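Local coordinates for protein probable transcriptional regulator (Pseudomonas aeruginosa, PDB 2ESN) that probably binds DNA as a LysR-type transcriptional regulator, joining an N-terminal winged helix-turn-helix domain to a C-terminal effector-binding domain, at the interface of chains A and B. Coordinates in Å, arbitrary orientation; residue numbers count along the deposited sequence, not the author numbering. Chains: chain A/B, probable transcriptional regulator.

The interface of chains A and B. Residues chain A 84, 88; chain B 7, 10, 12, 15, 52, 73.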
ATOM      1  N   LEU A  84      17.648 -12.625  14.699  1.00 51.47           N
ATOM      2  CA  LEU A  84      17.305 -14.036  14.845  1.00 52.30           C
ATOM      3  C   LEU A  84      16.448 -14.292  16.102  1.00 53.67           C
ATOM      4  O   LEU A  84      15.381 -14.885  15.998  1.00 53.67           O
ATOM      5  CB  LEU A  84      18.572 -14.907  14.841  1.00 51.74           C
ATOM      6  CG  LEU A  84      19.300 -14.973  13.492  1.00 51.00           C
ATOM      7  CD1 LEU A  84      20.285 -16.091  13.521  1.00 50.90           C
ATOM      8  CD2 LEU A  84      18.288 -15.185  12.329  1.00 50.01           C
ATOM      9  N   LEU A  88      12.421 -15.678  16.452  1.00 58.50           N
ATOM     10  CA  LEU A  88      12.107 -16.935  17.082  1.00 57.97           C
ATOM     11  C   LEU A  88      11.303 -16.780  18.367  1.00 58.64           C
ATOM     12  O   LEU A  88      10.980 -17.779  19.017  1.00 58.02           O
ATOM     13  CB  LEU A  88      13.387 -17.704  17.399  1.00 57.54           C
ATOM     14  CG  LEU A  88      14.300 -18.197  16.270  1.00 55.88           C
ATOM     15  CD1 LEU A  88      15.684 -18.437  16.809  1.00 52.68           C
ATOM     16  CD2 LEU A  88      13.707 -19.481  15.744  1.00 54.25           C
TER
ATOM     17  N   LEU B   7      18.149 -19.303  20.011  1.00 60.99           N
ATOM     18  CA  LEU B   7      19.395 -19.486  19.253  1.00 61.17           C
ATOM     19  C   LEU B   7      20.277 -20.635  19.729  1.00 61.53           C
ATOM     20  O   LEU B   7      21.044 -21.234  18.946  1.00 61.56           O
ATOM     21  CB  LEU B   7      20.226 -18.196  19.266  1.00 61.05           C
ATOM     22  CG  LEU B   7      19.711 -16.988  18.491  1.00 60.58           C
ATOM     23  CD1 LEU B   7      18.593 -17.356  17.523  1.00 60.47           C
ATOM     24  CD2 LEU B   7      19.263 -15.949  19.460  1.00 61.31           C
ATOM     25  N   LEU B  10      19.014 -24.386  18.670  1.00 56.20           N
ATOM     26  CA  LEU B  10      18.897 -24.479  17.200  1.00 53.34           C
ATOM     27  C   LEU B  10      20.248 -24.504  16.384  1.00 50.89           C
ATOM     28  O   LEU B  10      21.197 -23.741  16.644  1.00 50.15           O
ATOM     29  CB  LEU B  10      17.958 -23.356  16.722  1.00 53.04           C
ATOM     30  CG  LEU B  10      17.549 -23.194  15.269  1.00 53.14           C
ATOM     31  CD1 LEU B  10      16.539 -24.259  14.823  1.00 52.65           C
ATOM     32  CD2 LEU B  10      17.003 -21.778  15.118  1.00 53.40           C
ATOM     33  N   LEU B  12      21.866 -23.115  13.789  1.00 41.25           N
ATOM     34  CA  LEU B  12      21.743 -21.898  13.041  1.00 41.85           C
ATOM     35  C   LEU B  12      22.100 -22.010  11.558  1.00 41.80           C
ATOM     36  O   LEU B  12      21.648 -21.204  10.749  1.00 43.17           O
ATOM     37  CB  LEU B  12      22.636 -20.826  13.705  1.00 42.49           C
ATOM     38  CG  LEU B  12      21.976 -19.885  14.718  1.00 43.24           C
ATOM     39  CD1 LEU B  12      20.894 -20.543  15.513  1.00 41.10           C
ATOM     40  CD2 LEU B  12      22.973 -19.100  15.585  1.00 40.49           C
ATOM     41  N   LEU B  15      19.083 -22.199   9.225  1.00 43.15           N
ATOM     42  CA  LEU B  15      18.449 -20.943   8.812  1.00 42.68           C
ATOM     43  C   LEU B  15      18.794 -20.480   7.379  1.00 42.20           C
ATOM     44  O   LEU B  15      17.963 -19.840   6.724  1.00 42.33           O
ATOM     45  CB  LEU B  15      18.671 -19.842   9.868  1.00 42.28           C
ATOM     46  CG  LEU B  15      18.048 -20.186  11.230  1.00 41.78           C
ATOM     47  CD1 LEU B  15      18.291 -19.082  12.241  1.00 36.37           C
ATOM     48  CD2 LEU B  15      16.527 -20.502  11.109  1.00 38.97           C
ATOM     49  N   LEU B  52      11.890 -26.613  14.714  1.00 66.31           N
ATOM     50  CA  LEU B  52      10.884 -25.570  14.819  1.00 66.27           C
ATOM     51  C   LEU B  52       9.464 -26.121  14.993  1.00 66.83           C
ATOM     52  O   LEU B  52       8.485 -25.368  15.190  1.00 66.26           O
ATOM     53  CB  LEU B  52      10.972 -24.670  13.590  1.00 66.10           C
ATOM     54  CG  LEU B  52      12.170 -23.734  13.537  1.00 64.83           C
ATOM     55  CD1 LEU B  52      11.966 -22.662  12.485  1.00 63.46           C
ATOM     56  CD2 LEU B  52      12.373 -23.104  14.888  1.00 63.34           C
ATOM     57  N   LEU B  73       9.080 -15.850  10.369  1.00 60.02           N
ATOM     58  CA  LEU B  73      10.511 -16.049  10.567  1.00 57.73           C
ATOM     59  C   LEU B  73      11.319 -15.490   9.419  1.00 56.79           C
ATOM     60  O   LEU B  73      12.479 -15.121   9.564  1.00 56.32           O
ATOM     61  CB  LEU B  73      10.791 -17.528  10.677  1.00 57.29           C
ATOM     62  CG  LEU B  73      12.181 -17.984  11.082  1.00 56.53           C
ATOM     63  CD1 LEU B  73      12.694 -17.264  12.329  1.00 54.83           C
ATOM     64  CD2 LEU B  73      12.091 -19.452  11.309  1.00 54.40           C
TER
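The linker helix 68-87 of this LysR-type regulator and the loop after it bring A:Leu84 and A:Leu88 of chain A against leucines of chain B's winged helix-turn-helix region and its own linker helix. The interface is two-fold symmetric, so the same apolar patch recurs with the chains exchanged; the pairing is likely the usual LysR-type dimer contact through the linker helices. A:Leu84 and B:Leu15, the latter from helix 14-24, meet tip to tip. CD1 of B:Leu15 faces the forked end of A:Leu84, 3.8 Å from its CD1 and 3.9 Å from its CD2, so that one methyl touches both branches. Nearer the backbone, CB of A:Leu84 takes a methyl from the short helix 6-9, B:Leu7 CD1, at 3.6 Å. That same methyl also meets CD1 of A:Leu88, though the modelled separation is too short to be reliable.

A:Leu88 hides 65 Å² among B:Leu7, B:Leu10, B:Leu52 and B:Leu73. Both of its methyls share CD2 of B:Leu10, which lies 4.0 Å from CD1 and 4.1 Å from CD2 of A:Leu88, the two side chains running at a slant to each other. B:Leu10 turns its CG anti to the backbone N (chi1 -177°), which carries its CD2 to this fork. CD2 of A:Leu88 goes on to CD2 of B:Leu52, 4.0 Å away at the end of helix 38-52, whose side chain crosses it at about a right angle. On another flank B:Leu73, from chain B's linker helix 68-91, offers CD1 to A:Leu88 CD2 at 4.2 Å.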